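Local coordinates for protein phosphatidylinositol-specific phospholipase C (Listeria monocytogenes, PDB 2PLC) that is a single-chain bacterial member of the phosphatidylinositol-specific phospholipase C family, with a fold of the TIM-barrel class, at residues I58-I63 against I254-F259; D67-Y72 against A80-V85; T88-L93 against K127-T132. One frame throughout, in Å; residues are numbered along the deposited sequence.

Contact 1. Residues I58-I63 against I254-F259; sequences IRYIDI and ILIMDF
The CA atoms of Y60 and I254, 7.5 Å apart, are the nearest between the segments from strands 60-65 and 253-257, and no hydrogen bond joins the two. Strand 20-24 stands between them: it is the parallel neighbour of 253-257, and its T24 makes a backbone bond with Y60. What meets is therefore side chains only, pointing at each other across the interior of the barrel. Y60 carries nearly all of one side. Its CG is anti to the backbone N (chi1 167°), which carries the ring toward I254 and I256. I254 takes the root of the side chain: its CG2 sits 3.7 Å from Y60 CG and equally close to Y60 CB, and the two side chains cross at about a right angle. Further along, I256 crosses the tyrosine obliquely and meets the distal part of the ring, with CD1 3.6 Å from Y60 CE2 and 3.8 Å from Y60 CZ, while I256 CG2 comes to 3.7 Å from Y60 CE2. The third carbon of that side chain, I256 CG1, lies 3.9 Å from Y60 CD2. The approach of both isoleucines is oblique to the ring. L214 of strand 212-216 and I102 of strand 101-107 also touch both Y60 and I254, closing the cluster. Across the contact itself there is no charge and no directional bond. Its chemistry is that of buried hydrocarbon against an aromatic ring, so fit of shape, rather than hydrogen bonding, relates these two strands.

Contact 2. Residues D67-Y72 against A80-V85; sequences DNLNIY and ASLSGV
L69 and I71 meet L82 and A80 through two backbone bonds that bracket the pair between them. L82 N gives its hydrogen to L69 O at 3.0 Å, and I71 N gives its own to A80 O at 2.9 Å; both are nearly straight, 174° at the hydrogen. The bracketed residues, N70 and S81, form an antiparallel non-hydrogen-bonded pair with CA atoms 4.2 Å apart, and on their face of the sheet N70 ND2 lies 3.6 Å from S81 CB. S81 is also at the N-cap position of helix 82-95. The amide of L82, in the first turn, has no carbonyl of its own helix to bond to, and L69 O satisfies it. V85 N bonds S81 O at 3.0 Å, and S81 OG and S83 OG share a hydrogen bond. On the far side of the segment 67-72, N68 uses both ends of its amide: ND2 donates to Y72 OH at 2.8 Å, and OD1 accepts a weak bond from N70 N. The opposite face is apolar. I71, its CG1 anti to the carbonyl carbon (chi1 -53°), lays that branch 3.7 Å from A80 CB and 4.0 Å from V85 CG2. I63 on strand 60-65 and M28 pack against I71 and V85 there, while I119 of helix 114-125 touches L69 and L82. This is a single antiparallel bridge, beside the 70-73/76-78 hairpin, that leads directly into helix 82-95: an elaboration of the beta-alpha-beta crossover that carries the chain from strand 60-65 through that helix to the parallel strand 101-107.

Contact 3. Residues T88-L93 against K127-T132; sequences TITQFL and KDYFYT
T90 sets its methyl group on the ring of Y129 in a CH-pi contact. CG2 lies 3.6 Å from the ring centroid and 19° off the ring normal, so it is over the face, though shifted toward the rim: its nearest ring atoms are Y129 CE2 at 3.4 Å and Y129 CZ at 3.5 Å. That is close packing for a methyl group on an aromatic carbon. The two side chains cross at about a right angle, the threonine coming down on a ring that lies across its path. Torsions on both sides bring this about. In T90, OG1 is anti to the carbonyl carbon (chi1 -72°), which puts CG2 anti to the backbone N. OG1 bonds back to L86 O one turn earlier in the helix and stays 4.0 Å from Y129 CG, while CG2 lies over the face. Y129 in turn carries CG anti to its carbonyl carbon (chi1 -68°), which directs the ring at the helix. Three residues after T90, L93 adds a looser touch, its CB 4.2 Å from Y129 CD1 and oblique to the ring. No hydrogen bond crosses the contact. The short 3-10 segment 127-129 that presents the ring is closed by F130 N bonding K127 O at 3.1 Å. Around this, helix 82-95 has I89 and L93 against I152 of strand 152-157, and I89 and F92 against helix 50-55. The chain carrying Y129, just after helix 114-125, sends F130 onto F171 of strand 169-174 and is tied by backbone bonds to I152, so that helix and loop both lie on strand 152-157.

Of the segments in contact, 58-63 comes first from the N terminus, and its partner in contact 1 lies nearly 200 residues on, at strand 253-257; contact 1 thus closes a long loop in which the other two are nested. Contact 2 closes a short loop as the chain leaves strand 60-65, and contact 3 follows in series, closing a loop from helix 82-95 to the segment beyond helix 114-125. Helix 82-95 serves both. I63 packs on I71 and V85 of contact 2, and I61 packs on I89 of contact 3. Strand 60-65 thereby faces the barrel interior through Y60, and helix 82-95 and strand 70-73 through I61 and I63.

Contact 1. Residues I58-I63 against I254-F259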
# COMPACT_ATOMS: atom_id res chain seq x y z
N ILE A 58 9.30 1.07 -2.20
CA ILE A 58 7.92 0.86 -1.75
C ILE A 58 6.99 1.34 -2.86
O ILE A 58 7.17 2.43 -3.39
CB ILE A 58 7.63 1.67 -0.45
CG1 ILE A 58 8.51 1.17 0.70
CG2 ILE A 58 6.15 1.59 -0.09
CD1 ILE A 58 8.36 -0.30 1.02
N ARG A 59 6.03 0.51 -3.24
CA ARG A 59 5.10 0.88 -4.30
C ARG A 59 3.65 0.80 -3.86
O ARG A 59 2.73 0.99 -4.66
CB ARG A 59 5.32 0.03 -5.55
CG ARG A 59 6.61 0.33 -6.29
CD ARG A 59 6.68 1.75 -6.82
NE ARG A 59 7.98 2.02 -7.42
CZ ARG A 59 9.03 2.50 -6.77
NH1 ARG A 59 8.93 2.79 -5.48
NH2 ARG A 59 10.19 2.67 -7.40
N TYR A 60 3.44 0.47 -2.60
CA TYR A 60 2.11 0.41 -2.04
C TYR A 60 2.14 1.26 -0.79
O TYR A 60 3.01 1.07 0.07
CB TYR A 60 1.73 -1.03 -1.67
CG TYR A 60 0.49 -1.11 -0.81
CD1 TYR A 60 -0.78 -1.14 -1.37
CD2 TYR A 60 0.59 -1.10 0.59
CE1 TYR A 60 -1.92 -1.16 -0.58
CE2 TYR A 60 -0.55 -1.12 1.39
CZ TYR A 60 -1.80 -1.15 0.80
OH TYR A 60 -2.92 -1.17 1.59
N ILE A 61 1.23 2.22 -0.69
CA ILE A 61 1.17 3.07 0.49
C ILE A 61 -0.22 3.03 1.11
O ILE A 61 -1.21 2.77 0.44
CB ILE A 61 1.62 4.52 0.20
CG1 ILE A 61 0.76 5.15 -0.88
CG2 ILE A 61 3.08 4.52 -0.22
CD1 ILE A 61 1.17 6.58 -1.22
N ASP A 62 -0.26 3.26 2.41
CA ASP A 62 -1.48 3.20 3.19
C ASP A 62 -1.67 4.57 3.86
O ASP A 62 -1.01 4.89 4.85
CB ASP A 62 -1.30 2.08 4.21
CG ASP A 62 -2.46 1.94 5.16
OD1 ASP A 62 -3.49 2.64 5.00
OD2 ASP A 62 -2.33 1.10 6.08
N ILE A 63 -2.56 5.38 3.29
CA ILE A 63 -2.82 6.73 3.77
C ILE A 63 -4.16 6.87 4.49
O ILE A 63 -5.21 6.54 3.93
CB ILE A 63 -2.77 7.73 2.60
CG1 ILE A 63 -1.47 7.55 1.80
CG2 ILE A 63 -2.89 9.17 3.10
CD1 ILE A 63 -0.21 7.84 2.58
N ILE A 254 1.20 -8.24 -2.70
CA ILE A 254 1.68 -7.09 -1.94
C ILE A 254 1.98 -7.43 -0.48
O ILE A 254 1.08 -7.81 0.28
CB ILE A 254 0.65 -5.95 -1.99
CG1 ILE A 254 0.27 -5.67 -3.45
CG2 ILE A 254 1.23 -4.69 -1.35
CD1 ILE A 254 -0.93 -4.79 -3.61
N LEU A 255 3.25 -7.32 -0.12
CA LEU A 255 3.72 -7.61 1.24
C LEU A 255 3.82 -6.27 1.97
O LEU A 255 4.73 -5.47 1.73
CB LEU A 255 5.07 -8.34 1.19
CG LEU A 255 5.02 -9.68 0.42
CD1 LEU A 255 6.39 -10.33 0.36
CD2 LEU A 255 4.02 -10.62 1.09
N ILE A 256 2.85 -6.04 2.85
CA ILE A 256 2.70 -4.80 3.61
C ILE A 256 3.36 -4.86 5.00
O ILE A 256 2.89 -5.58 5.88
CB ILE A 256 1.20 -4.46 3.71
CG1 ILE A 256 0.55 -4.65 2.32
CG2 ILE A 256 1.01 -3.03 4.14
CD1 ILE A 256 -0.94 -4.55 2.33
N MET A 257 4.38 -4.03 5.19
CA MET A 257 5.15 -4.04 6.43
C MET A 257 5.27 -2.76 7.26
O MET A 257 5.00 -1.65 6.80
CB MET A 257 6.59 -4.47 6.10
CG MET A 257 6.71 -5.70 5.23
SD MET A 257 8.33 -5.86 4.48
CE MET A 257 8.12 -4.81 3.03
N ASP A 258 5.69 -2.97 8.51
CA ASP A 258 5.98 -1.92 9.47
C ASP A 258 7.50 -1.99 9.53
O ASP A 258 8.07 -3.08 9.44
CB ASP A 258 5.46 -2.26 10.87
CG ASP A 258 3.98 -2.01 11.03
OD1 ASP A 258 3.41 -1.19 10.28
OD2 ASP A 258 3.40 -2.63 11.95
N PHE A 259 8.15 -0.83 9.64
CA PHE A 259 9.61 -0.75 9.73
C PHE A 259 10.41 -1.63 8.75
O PHE A 259 11.29 -2.38 9.17
CB PHE A 259 10.06 -1.05 11.17
CG PHE A 259 9.49 -0.13 12.20
CD1 PHE A 259 10.02 1.14 12.38
CD2 PHE A 259 8.44 -0.54 13.01
CE1 PHE A 259 9.52 1.98 13.36
CE2 PHE A 259 7.94 0.29 14.00
CZ PHE A 259 8.48 1.56 14.18

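Contact 2. Residues D67-Y72 against A80-V85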
# COMPACT_ATOMS: atom_id res chain seq x y z
N ASP A 67 -11.90 14.28 7.10
CA ASP A 67 -12.51 15.28 6.22
C ASP A 67 -11.92 16.70 6.24
O ASP A 67 -12.28 17.53 5.41
CB ASP A 67 -14.05 15.30 6.31
CG ASP A 67 -14.57 15.66 7.69
OD1 ASP A 67 -13.78 16.07 8.57
OD2 ASP A 67 -15.80 15.55 7.89
N ASN A 68 -11.01 16.96 7.17
CA ASN A 68 -10.33 18.26 7.24
C ASN A 68 -9.13 18.17 6.29
O ASN A 68 -8.35 19.11 6.18
CB ASN A 68 -9.87 18.57 8.67
CG ASN A 68 -8.94 17.51 9.25
OD1 ASN A 68 -8.91 16.37 8.79
ND2 ASN A 68 -8.18 17.88 10.27
N LEU A 69 -9.00 17.01 5.65
CA LEU A 69 -7.94 16.70 4.69
C LEU A 69 -6.55 16.55 5.28
O LEU A 69 -5.55 16.75 4.58
CB LEU A 69 -7.94 17.70 3.53
CG LEU A 69 -9.20 17.69 2.66
CD1 LEU A 69 -9.04 18.68 1.52
CD2 LEU A 69 -9.45 16.29 2.13
N ASN A 70 -6.47 16.20 6.55
CA ASN A 70 -5.19 16.01 7.23
C ASN A 70 -4.97 14.52 7.48
O ASN A 70 -5.92 13.76 7.57
CB ASN A 70 -5.14 16.77 8.55
CG ASN A 70 -4.89 18.25 8.38
OD1 ASN A 70 -5.20 19.04 9.26
ND2 ASN A 70 -4.30 18.63 7.25
N ILE A 71 -3.70 14.14 7.62
CA ILE A 71 -3.30 12.76 7.86
C ILE A 71 -3.36 12.44 9.35
O ILE A 71 -2.78 13.16 10.18
CB ILE A 71 -1.88 12.47 7.31
CG1 ILE A 71 -1.79 12.89 5.83
CG2 ILE A 71 -1.55 10.99 7.46
CD1 ILE A 71 -2.92 12.38 4.96
N TYR A 72 -4.05 11.36 9.69
CA TYR A 72 -4.23 10.95 11.08
C TYR A 72 -3.97 9.48 11.38
O TYR A 72 -3.81 8.64 10.49
CB TYR A 72 -5.66 11.26 11.54
CG TYR A 72 -5.97 12.72 11.78
CD1 TYR A 72 -6.30 13.57 10.72
CD2 TYR A 72 -5.95 13.25 13.07
CE1 TYR A 72 -6.59 14.91 10.94
CE2 TYR A 72 -6.24 14.59 13.30
CZ TYR A 72 -6.55 15.41 12.23
OH TYR A 72 -6.82 16.74 12.45
N ALA A 80 0.92 16.09 8.62
CA ALA A 80 0.93 15.96 7.17
C ALA A 80 -0.48 16.20 6.65
O ALA A 80 -1.46 16.04 7.39
CB ALA A 80 1.42 14.57 6.76
N SER A 81 -0.59 16.61 5.39
CA SER A 81 -1.88 16.87 4.77
C SER A 81 -1.98 16.02 3.51
O SER A 81 -0.97 15.56 2.97
CB SER A 81 -2.03 18.35 4.42
OG SER A 81 -0.95 18.78 3.59
N LEU A 82 -3.20 15.78 3.05
CA LEU A 82 -3.40 14.98 1.85
C LEU A 82 -2.77 15.67 0.65
O LEU A 82 -2.18 15.02 -0.21
CB LEU A 82 -4.88 14.71 1.63
CG LEU A 82 -5.21 13.65 0.58
CD1 LEU A 82 -4.42 12.38 0.86
CD2 LEU A 82 -6.70 13.36 0.58
N SER A 83 -2.85 17.00 0.61
CA SER A 83 -2.28 17.78 -0.49
C SER A 83 -0.77 17.59 -0.50
O SER A 83 -0.16 17.50 -1.57
CB SER A 83 -2.62 19.27 -0.34
OG SER A 83 -2.08 19.81 0.85
N GLY A 84 -0.18 17.49 0.69
CA GLY A 84 1.25 17.29 0.79
C GLY A 84 1.63 15.92 0.27
O GLY A 84 2.60 15.77 -0.48
N VAL A 85 0.85 14.92 0.66
CA VAL A 85 1.07 13.54 0.23
C VAL A 85 0.94 13.44 -1.30
O VAL A 85 1.82 12.89 -1.96
CB VAL A 85 0.05 12.58 0.90
CG1 VAL A 85 0.18 11.18 0.34
CG2 VAL A 85 0.29 12.55 2.40

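Contact 3. Residues T88-L93 against K127-T132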
# COMPACT_ATOMS: atom_id res chain seq x y z
N THR A 88 3.85 14.96 -3.14
CA THR A 88 5.04 14.13 -3.02
C THR A 88 4.95 12.96 -4.00
O THR A 88 5.89 12.72 -4.75
CB THR A 88 5.20 13.59 -1.58
OG1 THR A 88 5.33 14.69 -0.67
CG2 THR A 88 6.43 12.70 -1.48
N ILE A 89 3.82 12.24 -3.98
CA ILE A 89 3.62 11.09 -4.87
C ILE A 89 3.76 11.52 -6.32
O ILE A 89 4.45 10.88 -7.12
CB ILE A 89 2.20 10.50 -4.72
CG1 ILE A 89 1.87 10.22 -3.26
CG2 ILE A 89 2.09 9.24 -5.55
CD1 ILE A 89 2.88 9.36 -2.57
N THR A 90 3.08 12.61 -6.65
CA THR A 90 3.07 13.18 -7.99
C THR A 90 4.46 13.60 -8.46
O THR A 90 4.82 13.35 -9.61
CB THR A 90 2.08 14.34 -8.04
OG1 THR A 90 0.76 13.80 -7.99
CG2 THR A 90 2.25 15.14 -9.29
N GLN A 91 5.25 14.22 -7.58
CA GLN A 91 6.60 14.63 -7.94
C GLN A 91 7.48 13.42 -8.23
O GLN A 91 8.34 13.46 -9.10
CB GLN A 91 7.22 15.48 -6.84
CG GLN A 91 6.71 16.92 -6.79
CD GLN A 91 6.93 17.66 -8.11
OE1 GLN A 91 8.06 17.95 -8.49
NE2 GLN A 91 5.84 17.95 -8.81
N PHE A 92 7.24 12.33 -7.49
CA PHE A 92 8.00 11.11 -7.67
C PHE A 92 7.67 10.47 -9.01
O PHE A 92 8.56 10.02 -9.73
CB PHE A 92 7.71 10.12 -6.54
CG PHE A 92 8.40 8.80 -6.70
CD1 PHE A 92 9.75 8.67 -6.37
CD2 PHE A 92 7.73 7.70 -7.22
CE1 PHE A 92 10.41 7.47 -6.55
CE2 PHE A 92 8.39 6.48 -7.41
CZ PHE A 92 9.73 6.37 -7.07
N LEU A 93 6.38 10.39 -9.31
CA LEU A 93 5.91 9.81 -10.57
C LEU A 93 6.31 10.64 -11.78
O LEU A 93 6.34 10.14 -12.91
CB LEU A 93 4.40 9.64 -10.54
CG LEU A 93 3.90 8.55 -9.60
CD1 LEU A 93 2.39 8.55 -9.55
CD2 LEU A 93 4.44 7.20 -10.07
N LYS A 127 -5.81 14.51 -11.44
CA LYS A 127 -6.43 13.45 -12.24
C LYS A 127 -5.54 12.81 -13.32
O LYS A 127 -5.72 11.63 -13.65
CB LYS A 127 -7.75 13.92 -12.84
CG LYS A 127 -7.64 15.07 -13.81
CD LYS A 127 -9.02 15.50 -14.28
CE LYS A 127 -8.93 16.54 -15.38
NZ LYS A 127 -8.21 16.01 -16.58
N ASP A 128 -4.57 13.55 -13.84
CA ASP A 128 -3.68 13.01 -14.86
C ASP A 128 -2.72 11.97 -14.28
O ASP A 128 -2.05 11.26 -15.03
CB ASP A 128 -2.88 14.13 -15.54
CG ASP A 128 -3.74 14.99 -16.46
OD1 ASP A 128 -4.70 14.46 -17.05
OD2 ASP A 128 -3.44 16.19 -16.58
N TYR A 129 -2.67 11.88 -12.95
CA TYR A 129 -1.80 10.92 -12.28
C TYR A 129 -2.59 9.75 -11.68
O TYR A 129 -2.03 8.93 -10.96
CB TYR A 129 -0.98 11.60 -11.19
CG TYR A 129 0.06 12.56 -11.72
CD1 TYR A 129 1.32 12.10 -12.10
CD2 TYR A 129 -0.21 13.92 -11.85
CE1 TYR A 129 2.29 12.97 -12.59
CE2 TYR A 129 0.74 14.81 -12.34
CZ TYR A 129 1.99 14.32 -12.71
OH TYR A 129 2.95 15.19 -13.17
N PHE A 130 -3.88 9.69 -11.99
CA PHE A 130 -4.73 8.61 -11.49
C PHE A 130 -5.23 7.67 -12.58
O PHE A 130 -5.66 8.12 -13.65
CB PHE A 130 -5.93 9.19 -10.73
CG PHE A 130 -5.61 9.58 -9.32
CD1 PHE A 130 -5.06 10.83 -9.03
CD2 PHE A 130 -5.83 8.69 -8.28
CE1 PHE A 130 -4.72 11.17 -7.73
CE2 PHE A 130 -5.49 9.03 -6.97
CZ PHE A 130 -4.94 10.27 -6.70
N TYR A 131 -5.13 6.37 -12.33
CA TYR A 131 -5.63 5.38 -13.27
C TYR A 131 -7.14 5.49 -13.17
O TYR A 131 -7.71 5.30 -12.09
CB TYR A 131 -5.20 3.97 -12.89
CG TYR A 131 -5.96 2.88 -13.64
CD1 TYR A 131 -5.69 2.60 -14.98
CD2 TYR A 131 -6.93 2.12 -12.99
CE1 TYR A 131 -6.38 1.59 -15.65
CE2 TYR A 131 -7.62 1.12 -13.65
CZ TYR A 131 -7.34 0.86 -14.98
OH TYR A 131 -8.01 -0.16 -15.61
N THR A 132 -7.78 5.75 -14.30
CA THR A 132 -9.22 5.92 -14.29
C THR A 132 -9.91 5.20 -15.44
O THR A 132 -9.33 5.00 -16.50
CB THR A 132 -9.54 7.42 -14.29
OG1 THR A 132 -10.93 7.61 -14.00
CG2 THR A 132 -9.19 8.06 -15.64